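PDB 6V2T: dTDP-4-amino-4,6-dideoxyglucose formyltransferase from Shewanella sp. FDAARGOS_354, which probably transfers a formyl group from a folate carrier to the amino group of dTDP-4-amino-4,6-dideoxyglucose, a nucleotide sugar probably used to build lipopolysaccharide O-antigen. Local coordinates for residues D154-F159 against Q200-E205; S134-K139 against I233-A238; M24-V29 against Q51-D56; L218-L223 against Y248-D253. All blocks are in the same frame, centred on the assembly; numbering follows the deposited sequence.

Interaction 1 (D154-F159 against Q200-E205)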
loop_
_atom_site.group_PDB
_atom_site.type_symbol
_atom_site.label_atom_id
_atom_site.label_comp_id
_atom_site.label_asym_id
_atom_site.label_seq_id
_atom_site.Cartn_x
_atom_site.Cartn_y
_atom_site.Cartn_z
ATOM N N ASP B 154 18.505 -19.665 -20.340
ATOM C CA ASP B 154 19.917 -20.137 -20.344
ATOM C C ASP B 154 20.595 -19.988 -21.712
ATOM O O ASP B 154 21.807 -19.829 -21.690
ATOM C CB ASP B 154 20.014 -21.590 -19.906
ATOM C CG ASP B 154 21.460 -22.025 -19.678
ATOM O OD1 ASP B 154 21.949 -22.772 -20.510
ATOM O OD2 ASP B 154 22.094 -21.508 -18.720
ATOM N N GLY B 155 19.863 -19.971 -22.841
ATOM C CA GLY B 155 20.444 -19.951 -24.197
ATOM C C GLY B 155 21.111 -18.624 -24.560
ATOM O O GLY B 155 20.993 -17.668 -23.775
ATOM N N ALA B 156 21.770 -18.557 -25.721
ATOM C CA ALA B 156 22.643 -17.432 -26.141
ATOM C C ALA B 156 21.823 -16.136 -26.164
ATOM O O ALA B 156 20.720 -16.137 -26.718
ATOM C CB ALA B 156 23.276 -17.688 -27.478
ATOM N N ILE B 157 22.355 -15.096 -25.541
ATOM C CA ILE B 157 21.768 -13.730 -25.515
ATOM C C ILE B 157 21.889 -13.145 -26.918
ATOM O O ILE B 157 23.010 -13.155 -27.482
ATOM C CB ILE B 157 22.453 -12.869 -24.440
ATOM C CG1 ILE B 157 22.283 -13.516 -23.062
ATOM C CG2 ILE B 157 21.908 -11.454 -24.469
ATOM C CD1 ILE B 157 23.057 -12.838 -21.994
ATOM N N LEU B 158 20.756 -12.691 -27.465
ATOM C CA LEU B 158 20.692 -11.956 -28.754
ATOM C C LEU B 158 20.715 -10.440 -28.495
ATOM O O LEU B 158 21.547 -9.708 -29.114
ATOM C CB LEU B 158 19.419 -12.421 -29.476
ATOM C CG LEU B 158 19.318 -13.927 -29.694
ATOM C CD1 LEU B 158 18.177 -14.301 -30.624
ATOM C CD2 LEU B 158 20.630 -14.467 -30.266
ATOM N N PHE B 159 19.818 -9.955 -27.646
ATOM C CA PHE B 159 19.728 -8.531 -27.254
ATOM C C PHE B 159 19.384 -8.484 -25.780
ATOM O O PHE B 159 18.608 -9.362 -25.355
ATOM C CB PHE B 159 18.629 -7.820 -28.042
ATOM C CG PHE B 159 18.842 -7.887 -29.526
ATOM C CD1 PHE B 159 19.719 -7.020 -30.165
ATOM C CD2 PHE B 159 18.189 -8.837 -30.276
ATOM C CE1 PHE B 159 19.913 -7.100 -31.538
ATOM C CE2 PHE B 159 18.404 -8.928 -31.645
ATOM C CZ PHE B 159 19.248 -8.043 -32.274
ATOM N N GLN B 200 25.148 -14.160 -31.455
ATOM C CA GLN B 200 24.655 -15.223 -30.545
ATOM C C GLN B 200 25.830 -15.951 -29.910
ATOM O O GLN B 200 25.719 -17.206 -29.774
ATOM C CB GLN B 200 23.766 -16.242 -31.280
ATOM C CG GLN B 200 24.493 -17.303 -32.106
ATOM C CD GLN B 200 23.580 -18.143 -32.967
ATOM O OE1 GLN B 200 22.843 -17.648 -33.832
ATOM N NE2 GLN B 200 23.653 -19.452 -32.760
ATOM N N LYS B 201 26.882 -15.215 -29.512
ATOM C CA LYS B 201 28.030 -15.793 -28.749
ATOM C C LYS B 201 27.550 -16.274 -27.369
ATOM O O LYS B 201 26.914 -15.468 -26.630
ATOM C CB LYS B 201 29.199 -14.820 -28.544
ATOM C CG LYS B 201 30.357 -15.400 -27.718
ATOM C CD LYS B 201 31.602 -14.527 -27.560
ATOM C CE LYS B 201 31.309 -13.129 -27.063
ATOM N NZ LYS B 201 31.112 -12.193 -28.195
ATOM N N LEU B 202 27.902 -17.524 -27.032
ATOM C CA LEU B 202 27.669 -18.183 -25.709
ATOM C C LEU B 202 28.401 -17.433 -24.576
ATOM O O LEU B 202 29.510 -16.935 -24.818
ATOM C CB LEU B 202 28.181 -19.630 -25.769
ATOM C CG LEU B 202 27.685 -20.515 -26.914
ATOM C CD1 LEU B 202 28.344 -21.888 -26.835
ATOM C CD2 LEU B 202 26.169 -20.643 -26.907
ATOM N N SER B 203 27.810 -17.402 -23.374
ATOM C CA SER B 203 28.464 -17.024 -22.087
ATOM C C SER B 203 28.681 -18.286 -21.255
ATOM O O SER B 203 27.777 -19.144 -21.262
ATOM C CB SER B 203 27.643 -16.034 -21.297
ATOM O OG SER B 203 27.676 -14.758 -21.908
ATOM N N TYR B 204 29.803 -18.370 -20.533
ATOM C CA TYR B 204 30.117 -19.485 -19.597
ATOM C C TYR B 204 29.921 -18.991 -18.154
ATOM O O TYR B 204 30.413 -19.648 -17.224
ATOM C CB TYR B 204 31.513 -20.052 -19.885
ATOM C CG TYR B 204 31.824 -20.208 -21.354
ATOM C CD1 TYR B 204 31.062 -21.040 -22.167
ATOM C CD2 TYR B 204 32.863 -19.501 -21.945
ATOM C CE1 TYR B 204 31.327 -21.166 -23.523
ATOM C CE2 TYR B 204 33.144 -19.620 -23.297
ATOM C CZ TYR B 204 32.374 -20.455 -24.087
ATOM O OH TYR B 204 32.658 -20.564 -25.417
ATOM N N GLU B 205 29.207 -17.876 -17.977
ATOM C CA GLU B 205 28.690 -17.403 -16.662
ATOM C C GLU B 205 27.314 -18.054 -16.428
ATOM O O GLU B 205 26.377 -17.729 -17.174
ATOM C CB GLU B 205 28.658 -15.879 -16.750
ATOM C CG GLU B 205 28.471 -15.146 -15.436
ATOM C CD GLU B 205 28.221 -13.654 -15.658
ATOM O OE1 GLU B 205 28.002 -12.918 -14.657
ATOM O OE2 GLU B 205 28.209 -13.226 -16.851
HETATM O O HOH W 1 25.127 -15.555 -24.363
HETATM O O HOH W 2 25.841 -13.322 -27.293
#
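A water bridges Ile157 to Lys201, and no direct hydrogen bond links the two segments. The contact lies at an edge strand, 157-163, of the seven-stranded mixed sheet of the formyltransferase fold. There the loop after helix 171-194 runs past the start of the strand. The water accepts from Ile157 N at 3.0 Å and donates to Lys201 O at 2.9 Å. A second water donates to Ile157 O at 2.8 Å. Its approach to Lys201 O is unusually short, and that bond is doubtful. Ile157 N and O face the loop, while the neighbouring residues Ala156 and Leu158 bond through their backbones to Leu147 and Ile145 of strand 141-147. Leu158 and Phe159 form a classic beta bulge opposite Ile145, and the chain turns a corner there.

The direct contact is small and made by van der Waals contacts. Ala156 CB points at the loop and meets Gln200 O at 3.4 Å. The same methyl also reaches Leu202 CD2 at 4.2 Å. The CG of Gln200 sits between its backbone N and carbonyl carbon (chi1 79°), and the extended chain beyond leads its amide away from the strand. Across this contact Gln200 packs through its backbone and CB. Leu158 lies beside it, pointing the same way, and its CD2 methyl rests on Gln200 CB at 3.7 Å.

Interaction 2 (S134-K139 against I233-A238). With EDO (1,2-ethanediol), chain I.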
loop_
_atom_site.group_PDB
_atom_site.type_symbol
_atom_site.label_atom_id
_atom_site.label_comp_id
_atom_site.label_asym_id
_atom_site.label_seq_id
_atom_site.Cartn_x
_atom_site.Cartn_y
_atom_site.Cartn_z
ATOM N N SER B 134 15.843 -9.432 -7.558
ATOM C CA SER B 134 16.843 -8.351 -7.720
ATOM C C SER B 134 16.680 -7.308 -6.602
ATOM O O SER B 134 17.715 -6.744 -6.175
ATOM C CB SER B 134 16.812 -7.702 -9.089
ATOM O OG SER B 134 17.413 -8.559 -10.043
ATOM N N ILE B 135 15.444 -6.972 -6.199
ATOM C CA ILE B 135 15.232 -5.858 -5.234
ATOM C C ILE B 135 15.966 -6.240 -3.952
ATOM O O ILE B 135 16.533 -5.363 -3.303
ATOM C CB ILE B 135 13.731 -5.570 -4.997
ATOM C CG1 ILE B 135 13.178 -4.689 -6.118
ATOM C CG2 ILE B 135 13.484 -4.974 -3.610
ATOM C CD1 ILE B 135 11.626 -4.674 -6.257
ATOM N N ILE B 136 15.903 -7.514 -3.617
ATOM C CA ILE B 136 16.511 -8.101 -2.407
ATOM C C ILE B 136 18.010 -8.335 -2.606
ATOM O O ILE B 136 18.760 -7.918 -1.705
ATOM C CB ILE B 136 15.801 -9.394 -2.035
ATOM C CG1 ILE B 136 14.333 -9.136 -1.670
ATOM C CG2 ILE B 136 16.536 -10.081 -0.901
ATOM C CD1 ILE B 136 13.504 -10.388 -1.699
ATOM N N ASN B 137 18.436 -9.004 -3.691
ATOM C CA ASN B 137 19.852 -9.487 -3.768
ATOM C C ASN B 137 20.727 -8.522 -4.582
ATOM O O ASN B 137 21.879 -8.840 -4.769
ATOM C CB ASN B 137 19.955 -10.927 -4.256
ATOM C CG ASN B 137 19.496 -11.161 -5.682
ATOM O OD1 ASN B 137 19.541 -10.282 -6.564
ATOM N ND2 ASN B 137 19.098 -12.396 -5.918
ATOM N N LYS B 138 20.166 -7.441 -5.128
ATOM C CA LYS B 138 20.890 -6.318 -5.770
ATOM C C LYS B 138 21.575 -6.748 -7.065
ATOM O O LYS B 138 22.235 -5.875 -7.668
ATOM C CB LYS B 138 21.913 -5.732 -4.784
ATOM C CG LYS B 138 21.357 -5.406 -3.405
ATOM C CD LYS B 138 20.083 -4.539 -3.422
ATOM C CE LYS B 138 19.422 -4.391 -2.057
ATOM N NZ LYS B 138 18.240 -3.503 -2.147
ATOM N N LYS B 139 21.354 -7.980 -7.537
ATOM C CA LYS B 139 21.732 -8.375 -8.907
ATOM C C LYS B 139 20.988 -7.509 -9.928
ATOM O O LYS B 139 19.886 -7.018 -9.680
ATOM C CB LYS B 139 21.492 -9.871 -9.088
ATOM C CG LYS B 139 22.404 -10.780 -8.266
ATOM C CD LYS B 139 22.086 -12.221 -8.481
ATOM C CE LYS B 139 22.757 -13.190 -7.543
ATOM N NZ LYS B 139 24.226 -13.082 -7.641
ATOM N N ILE B 233 12.373 -3.540 4.949
ATOM C CA ILE B 233 11.638 -2.714 3.944
ATOM C C ILE B 233 11.917 -3.270 2.544
ATOM O O ILE B 233 10.959 -3.401 1.743
ATOM C CB ILE B 233 11.958 -1.216 4.091
ATOM C CG1 ILE B 233 11.282 -0.641 5.338
ATOM C CG2 ILE B 233 11.559 -0.451 2.834
ATOM C CD1 ILE B 233 11.601 0.792 5.636
ATOM N N ASP B 234 13.165 -3.645 2.265
ATOM C CA ASP B 234 13.584 -4.187 0.950
ATOM C C ASP B 234 12.823 -5.482 0.663
ATOM O O ASP B 234 12.294 -5.629 -0.459
ATOM C CB ASP B 234 15.106 -4.371 0.898
ATOM C CG ASP B 234 15.850 -3.082 0.639
ATOM O OD1 ASP B 234 15.186 -2.036 0.463
ATOM O OD2 ASP B 234 17.095 -3.141 0.527
ATOM N N LEU B 235 12.703 -6.368 1.635
ATOM C CA LEU B 235 11.935 -7.634 1.482
ATOM C C LEU B 235 10.462 -7.323 1.179
ATOM O O LEU B 235 9.893 -7.959 0.228
ATOM C CB LEU B 235 12.044 -8.435 2.780
ATOM C CG LEU B 235 11.150 -9.667 2.896
ATOM C CD1 LEU B 235 11.459 -10.633 1.777
ATOM C CD2 LEU B 235 11.338 -10.348 4.264
ATOM N N LEU B 236 9.833 -6.454 1.984
ATOM C CA LEU B 236 8.368 -6.176 1.837
ATOM C C LEU B 236 8.111 -5.412 0.521
ATOM O O LEU B 236 7.127 -5.733 -0.154
ATOM C CB LEU B 236 7.857 -5.409 3.057
ATOM C CG LEU B 236 7.943 -6.159 4.382
ATOM C CD1 LEU B 236 7.467 -5.270 5.521
ATOM C CD2 LEU B 236 7.160 -7.468 4.344
ATOM N N ARG B 237 8.974 -4.471 0.128
ATOM C CA ARG B 237 8.792 -3.772 -1.180
ATOM C C ARG B 237 8.996 -4.742 -2.348
ATOM O O ARG B 237 8.190 -4.651 -3.330
ATOM C CB ARG B 237 9.605 -2.474 -1.264
ATOM C CG ARG B 237 11.073 -2.631 -1.626
ATOM C CD ARG B 237 11.739 -1.272 -1.432
ATOM N NE ARG B 237 13.185 -1.363 -1.469
ATOM C CZ ARG B 237 13.956 -1.284 -2.547
ATOM N NH1 ARG B 237 13.458 -1.114 -3.767
ATOM N NH2 ARG B 237 15.262 -1.387 -2.387
ATOM N N ALA B 238 9.921 -5.716 -2.231
ATOM C CA ALA B 238 10.183 -6.744 -3.259
ATOM C C ALA B 238 8.920 -7.590 -3.463
ATOM O O ALA B 238 8.690 -8.039 -4.576
ATOM C CB ALA B 238 11.328 -7.651 -2.858
HETATM C C1 EDO I . 17.839 -0.467 -4.804
HETATM O O1 EDO I . 17.130 -1.660 -4.479
HETATM C C2 EDO I . 19.258 -0.663 -4.455
HETATM O O2 EDO I . 19.379 -1.177 -3.124
#
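The Arg237 guanidinium has Ile135 CG2 over the centre of one face, 3.8 Å above the plane. At its edge, in plane, lie Asp234 OD1 and O1 of an ethanediol, probably from the crystallisation liquor. NE and NH2 grip Asp234 OD1 side-on, both from the same face of the carboxylate, and NH2 also donates to ethanediol O1 at 2.8 Å. NH1 turns to the backbone oxygen of Asp169. The Lys138 chain bends at chi2 (-51°) and is extended beyond, which brings NZ back to Asp234 OD2 at 2.9 Å, above the carboxylate plane. NZ also bonds Ile135 O, 2.8 Å away, and both ethanediol oxygens. Asp234 thus sits between two cations, which probably offsets their closeness. Beside this network, Ala238 CB touches both Ile135 CG2, at 3.5 Å, and Ile136 CG1, at 3.6 Å. The contact joins the end of helix 130-137 to helix 229-238. Strand 256-266 takes Leu236 and Arg237 of the latter helix, and the second subunit packs on Ile233 and Leu236.

Interaction 3 (M24-V29 against Q51-D56); sequences MHVLIV and QSVTFD
Asp56, Val26 and Met24 bury the most surface where strands 24-30 and 53-60 run side by side in parallel. Asp56 is gripped through its backbone. Its N donates to Val26 O, and its O accepts from Ile28 N at 2.8 Å with an N-H...O angle of 172°. Its carboxylate lies on the same face of the sheet as Leu27 and bonds to Tyr92.

Val26 works on the other face. Its CG1 is anti to the backbone N (chi1 172°), which lays that methyl beside the Phe55 ring, 3.6 Å from CD1. Its CG2 turns to Val53 and meets CG1 of that residue at 3.5 Å. Ile28 CD1 reaches the same corner of the ring, 3.4 Å from Phe55 CD1.

Met24 begins the ladder. Its N donates to Ser52 O at 2.8 Å, and its O accepts from Thr54 N. The side chain is extended, and its SD passes Val53 CG1 at 4.2 Å. Val194 of helix 171-194 packs against Met24, Val26, Val53 and Phe55.

On the face of Asp56, Thr54 OG1 lies at the edge of the His25 ring, 3.5 Å from CD2. Helix 33-45 links the two strands, making the first beta-alpha-beta crossover along the chain, as in the Rossmann-like sheet of the formyltransferase fold.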
loop_
_atom_site.group_PDB
_atom_site.type_symbol
_atom_site.label_atom_id
_atom_site.label_comp_id
_atom_site.label_asym_id
_atom_site.label_seq_id
_atom_site.Cartn_x
_atom_site.Cartn_y
_atom_site.Cartn_z
ATOM N N MET B 24 7.368 -17.306 -44.849
ATOM C CA MET B 24 7.831 -17.653 -43.480
ATOM C C MET B 24 6.663 -17.543 -42.493
ATOM O O MET B 24 6.020 -16.487 -42.473
ATOM C CB MET B 24 8.943 -16.718 -43.033
ATOM C CG MET B 24 9.667 -17.259 -41.785
ATOM S SD MET B 24 10.571 -15.926 -41.133
ATOM C CE MET B 24 11.499 -16.799 -39.865
ATOM N N HIS B 25 6.421 -18.612 -41.735
ATOM C CA HIS B 25 5.457 -18.719 -40.613
ATOM C C HIS B 25 6.203 -18.575 -39.284
ATOM O O HIS B 25 7.127 -19.377 -39.033
ATOM C CB HIS B 25 4.723 -20.057 -40.713
ATOM C CG HIS B 25 4.219 -20.300 -42.098
ATOM N ND1 HIS B 25 4.839 -21.170 -42.971
ATOM C CD2 HIS B 25 3.203 -19.729 -42.783
ATOM C CE1 HIS B 25 4.200 -21.157 -44.125
ATOM N NE2 HIS B 25 3.197 -20.276 -44.036
ATOM N N VAL B 26 5.829 -17.579 -38.486
ATOM C CA VAL B 26 6.373 -17.334 -37.118
ATOM C C VAL B 26 5.259 -17.606 -36.115
ATOM O O VAL B 26 4.151 -17.009 -36.285
ATOM C CB VAL B 26 6.922 -15.907 -36.973
ATOM C CG1 VAL B 26 7.288 -15.590 -35.530
ATOM C CG2 VAL B 26 8.080 -15.646 -37.923
ATOM N N LEU B 27 5.510 -18.493 -35.141
ATOM C CA LEU B 27 4.559 -18.792 -34.049
ATOM C C LEU B 27 4.936 -17.984 -32.798
ATOM O O LEU B 27 6.064 -18.131 -32.253
ATOM C CB LEU B 27 4.497 -20.292 -33.759
ATOM C CG LEU B 27 3.671 -20.660 -32.523
ATOM C CD1 LEU B 27 2.190 -20.385 -32.778
ATOM C CD2 LEU B 27 3.888 -22.114 -32.135
ATOM N N ILE B 28 3.998 -17.175 -32.309
ATOM C CA ILE B 28 4.183 -16.415 -31.050
ATOM C C ILE B 28 3.347 -17.108 -29.979
ATOM O O ILE B 28 2.112 -17.234 -30.149
ATOM C CB ILE B 28 3.915 -14.923 -31.297
ATOM C CG1 ILE B 28 4.933 -14.390 -32.314
ATOM C CG2 ILE B 28 3.958 -14.132 -30.000
ATOM C CD1 ILE B 28 4.548 -13.083 -32.907
ATOM N N VAL B 29 4.035 -17.676 -28.979
ATOM C CA VAL B 29 3.397 -18.324 -27.804
ATOM C C VAL B 29 3.564 -17.381 -26.623
ATOM O O VAL B 29 4.706 -17.022 -26.275
ATOM C CB VAL B 29 3.974 -19.702 -27.465
ATOM C CG1 VAL B 29 3.145 -20.389 -26.389
ATOM C CG2 VAL B 29 4.084 -20.587 -28.686
ATOM N N GLN B 51 6.100 -8.487 -45.540
ATOM C CA GLN B 51 5.397 -8.913 -46.775
ATOM C C GLN B 51 5.305 -10.439 -46.798
ATOM O O GLN B 51 4.199 -10.952 -47.045
ATOM C CB GLN B 51 6.130 -8.394 -48.019
ATOM C CG GLN B 51 5.235 -7.686 -49.023
ATOM C CD GLN B 51 4.696 -6.367 -48.521
ATOM O OE1 GLN B 51 3.670 -5.882 -48.994
ATOM N NE2 GLN B 51 5.381 -5.773 -47.556
ATOM N N SER B 52 6.407 -11.146 -46.513
ATOM C CA SER B 52 6.517 -12.620 -46.694
ATOM C C SER B 52 6.599 -13.358 -45.345
ATOM O O SER B 52 6.974 -14.561 -45.361
ATOM C CB SER B 52 7.686 -12.979 -47.567
ATOM O OG SER B 52 7.774 -12.125 -48.697
ATOM N N VAL B 53 6.222 -12.712 -44.233
ATOM C CA VAL B 53 6.172 -13.379 -42.891
ATOM C C VAL B 53 4.732 -13.350 -42.379
ATOM O O VAL B 53 4.192 -12.235 -42.293
ATOM C CB VAL B 53 7.113 -12.695 -41.888
ATOM C CG1 VAL B 53 7.183 -13.472 -40.582
ATOM C CG2 VAL B 53 8.502 -12.467 -42.462
ATOM N N THR B 54 4.131 -14.491 -42.028
ATOM C CA THR B 54 2.857 -14.480 -41.253
ATOM C C THR B 54 3.070 -14.977 -39.816
ATOM O O THR B 54 3.697 -16.065 -39.600
ATOM C CB THR B 54 1.712 -15.193 -41.976
ATOM O OG1 THR B 54 1.922 -16.601 -41.972
ATOM C CG2 THR B 54 1.578 -14.715 -43.404
ATOM N N PHE B 55 2.526 -14.192 -38.882
ATOM C CA PHE B 55 2.540 -14.410 -37.416
ATOM C C PHE B 55 1.229 -15.043 -36.958
ATOM O O PHE B 55 0.156 -14.477 -37.230
ATOM C CB PHE B 55 2.746 -13.076 -36.726
ATOM C CG PHE B 55 4.073 -12.452 -37.028
ATOM C CD1 PHE B 55 5.181 -12.769 -36.267
ATOM C CD2 PHE B 55 4.218 -11.553 -38.069
ATOM C CE1 PHE B 55 6.397 -12.178 -36.534
ATOM C CE2 PHE B 55 5.450 -10.977 -38.344
ATOM C CZ PHE B 55 6.532 -11.288 -37.575
ATOM N N ASP B 56 1.327 -16.210 -36.324
ATOM C CA ASP B 56 0.230 -16.894 -35.593
ATOM C C ASP B 56 0.465 -16.714 -34.093
ATOM O O ASP B 56 1.632 -16.661 -33.694
ATOM C CB ASP B 56 0.177 -18.373 -35.926
ATOM C CG ASP B 56 -0.251 -18.623 -37.354
ATOM O OD1 ASP B 56 -0.697 -17.673 -37.976
ATOM O OD2 ASP B 56 -0.121 -19.754 -37.806
#

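Interaction 4 (L218-L223 against Y248-D253)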
loop_
_atom_site.group_PDB
_atom_site.type_symbol
_atom_site.label_atom_id
_atom_site.label_comp_id
_atom_site.label_asym_id
_atom_site.label_seq_id
_atom_site.Cartn_x
_atom_site.Cartn_y
_atom_site.Cartn_z
ATOM N N LEU B 218 10.015 -17.008 0.131
ATOM C CA LEU B 218 10.284 -15.591 0.502
ATOM C C LEU B 218 9.019 -14.984 1.091
ATOM O O LEU B 218 9.112 -14.073 1.931
ATOM C CB LEU B 218 10.648 -14.760 -0.730
ATOM C CG LEU B 218 12.121 -14.673 -1.091
ATOM C CD1 LEU B 218 12.254 -13.785 -2.318
ATOM C CD2 LEU B 218 12.940 -14.138 0.074
ATOM N N CYS B 219 7.875 -15.475 0.631
ATOM C CA CYS B 219 6.548 -14.897 0.932
ATOM C C CYS B 219 6.213 -15.149 2.402
ATOM O O CYS B 219 5.544 -14.313 2.976
ATOM C CB CYS B 219 5.483 -15.468 0.012
ATOM S SG CYS B 219 5.414 -14.647 -1.605
ATOM N N LYS B 220 6.712 -16.249 2.982
ATOM C CA LYS B 220 6.411 -16.658 4.376
ATOM C C LYS B 220 7.310 -15.845 5.300
ATOM O O LYS B 220 8.524 -16.143 5.397
ATOM C CB LYS B 220 6.595 -18.167 4.575
ATOM C CG LYS B 220 6.200 -18.649 5.966
ATOM C CD LYS B 220 6.297 -20.145 6.179
ATOM C CE LYS B 220 6.248 -20.475 7.658
ATOM N NZ LYS B 220 6.387 -21.929 7.899
ATOM N N LEU B 221 6.750 -14.815 5.920
ATOM C CA LEU B 221 7.541 -13.905 6.770
ATOM C C LEU B 221 7.823 -14.589 8.113
ATOM O O LEU B 221 6.941 -15.292 8.610
ATOM C CB LEU B 221 6.742 -12.619 6.981
ATOM C CG LEU B 221 6.394 -11.874 5.700
ATOM C CD1 LEU B 221 5.578 -10.637 6.051
ATOM C CD2 LEU B 221 7.641 -11.510 4.912
ATOM N N ASN B 222 8.988 -14.296 8.679
ATOM C CA ASN B 222 9.360 -14.645 10.076
ATOM C C ASN B 222 9.382 -13.345 10.882
ATOM O O ASN B 222 10.368 -12.585 10.776
ATOM C CB ASN B 222 10.680 -15.420 10.093
ATOM C CG ASN B 222 11.257 -15.564 11.482
ATOM O OD1 ASN B 222 10.513 -15.513 12.454
ATOM N ND2 ASN B 222 12.580 -15.654 11.574
ATOM N N LEU B 223 8.335 -13.095 11.664
ATOM C CA LEU B 223 8.205 -11.870 12.502
ATOM C C LEU B 223 9.327 -11.775 13.556
ATOM O O LEU B 223 9.495 -10.698 14.109
ATOM C CB LEU B 223 6.813 -11.880 13.134
ATOM C CG LEU B 223 5.659 -11.551 12.174
ATOM C CD1 LEU B 223 4.320 -11.481 12.908
ATOM C CD2 LEU B 223 5.934 -10.259 11.425
ATOM N N TYR B 248 3.047 -12.780 3.671
ATOM C CA TYR B 248 2.111 -13.061 4.784
ATOM C C TYR B 248 2.900 -13.606 5.967
ATOM O O TYR B 248 3.997 -14.121 5.751
ATOM C CB TYR B 248 1.037 -14.063 4.363
ATOM C CG TYR B 248 1.595 -15.429 4.092
ATOM C CD1 TYR B 248 2.117 -15.746 2.848
ATOM C CD2 TYR B 248 1.673 -16.382 5.097
ATOM C CE1 TYR B 248 2.659 -16.990 2.587
ATOM C CE2 TYR B 248 2.227 -17.627 4.858
ATOM C CZ TYR B 248 2.697 -17.938 3.594
ATOM O OH TYR B 248 3.269 -19.145 3.351
ATOM N N TYR B 249 2.346 -13.497 7.175
ATOM C CA TYR B 249 2.723 -14.354 8.333
ATOM C C TYR B 249 1.514 -15.221 8.714
ATOM O O TYR B 249 0.327 -14.840 8.522
ATOM C CB TYR B 249 3.335 -13.550 9.491
ATOM C CG TYR B 249 2.446 -12.504 10.119
ATOM C CD1 TYR B 249 1.569 -12.827 11.156
ATOM C CD2 TYR B 249 2.470 -11.194 9.670
ATOM C CE1 TYR B 249 0.760 -11.869 11.737
ATOM C CE2 TYR B 249 1.666 -10.223 10.245
ATOM C CZ TYR B 249 0.794 -10.567 11.264
ATOM O OH TYR B 249 -0.001 -9.595 11.785
ATOM N N LEU B 250 1.835 -16.422 9.203
ATOM C CA LEU B 250 0.874 -17.437 9.701
ATOM C C LEU B 250 0.482 -17.100 11.141
ATOM O O LEU B 250 1.394 -16.880 11.949
ATOM C CB LEU B 250 1.543 -18.812 9.649
ATOM C CG LEU B 250 1.340 -19.579 8.353
ATOM C CD1 LEU B 250 2.309 -20.752 8.262
ATOM C CD2 LEU B 250 -0.105 -20.038 8.235
ATOM N N ARG B 251 -0.817 -17.093 11.445
ATOM C CA ARG B 251 -1.334 -16.953 12.838
ATOM C C ARG B 251 -1.480 -18.339 13.469
ATOM O O ARG B 251 -1.676 -19.311 12.741
ATOM C CB ARG B 251 -2.650 -16.177 12.797
ATOM C CG ARG B 251 -2.449 -14.678 12.628
ATOM C CD ARG B 251 -3.721 -13.882 12.417
ATOM N NE ARG B 251 -4.798 -14.219 13.342
ATOM C CZ ARG B 251 -4.805 -13.950 14.647
ATOM N NH1 ARG B 251 -5.864 -14.281 15.364
ATOM N NH2 ARG B 251 -3.788 -13.324 15.227
ATOM N N PRO B 252 -1.364 -18.492 14.815
ATOM C CA PRO B 252 -1.576 -19.787 15.474
ATOM C C PRO B 252 -2.778 -20.603 14.962
ATOM O O PRO B 252 -2.605 -21.785 14.777
ATOM C CB PRO B 252 -1.729 -19.370 16.945
ATOM C CG PRO B 252 -0.745 -18.232 17.070
ATOM C CD PRO B 252 -0.932 -17.459 15.777
ATOM N N ASP B 253 -3.932 -19.984 14.681
ATOM C CA ASP B 253 -5.150 -20.704 14.194
ATOM C C ASP B 253 -5.092 -20.955 12.674
ATOM O O ASP B 253 -6.149 -21.301 12.104
ATOM C CB ASP B 253 -6.443 -19.979 14.585
ATOM C CG ASP B 253 -6.600 -18.572 14.028
ATOM O OD1 ASP B 253 -6.933 -17.668 14.827
ATOM O OD2 ASP B 253 -6.403 -18.387 12.803
HETATM O O HOH W 3 4.846 -17.068 9.013
#
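Leu223 CD1 sits over the centre of the Tyr249 ring in a CH-pi contact, 3.5 Å from the centroid. Tyr249 carries its CG between the backbone N and the carbonyl carbon (chi1 62°). This brings the ring to Leu223, and chi2 of 87° turns its face to the methyl.

Tyr248 has a similar first torsion, but its CB points away from the other segment. The torsion folds the ring back, and one face then lies against Lys220 CA, 4.3 Å from the centroid and offset toward the rim. Tyr248 OH ends 3.7 Å from Lys220 CB. The Lys220 chain stays extended and carries CE on to Leu250 CD1 at 4.0 Å. The Tyr248 ring also makes a cation-pi contact with Lys256. Leu221 lays its CG against Tyr248 O at 3.3 Å.

Two backbone bonds hold the segments together: Tyr248 N to Cys219 O at 3.0 Å, and Leu221 N to Tyr248 O at 2.8 Å. A water continues the link from Leu221 O to Leu250 N. Leu221, Leu223 and Tyr249 meet the second subunit, and Arg251 makes a salt bridge to its Glu167. The backbone bonds tie the chain where it leaves helix 212-219 to strand 248-250, while the side chains add mainly apolar and CH-pi contacts within the chain.

How the interactions relate
Interactions 2 and 4 touch, with centres 18 Å apart. Ile136 CD1 meets Leu218 CD1 at 3.7 Å, and Leu235 CD2 meets Leu221 CD2 at 3.9 Å. Both also reach the second subunit. Interaction 3 lies on the other side of the chain's centre, about 47 Å from interaction 4 between centres. Interactions 1 and 3 reach the same sheet, one at an edge strand, 157-163, the other between two inner strands. The ligands lie between these ends. The side chain of Ile157 is about 11 Å from the folate, and that of Ile28 about 12 Å from both folate and nucleotide sugar. The side chains of Cys219 and Ala238 come within about 7 and 9 Å of the sugar nucleotide.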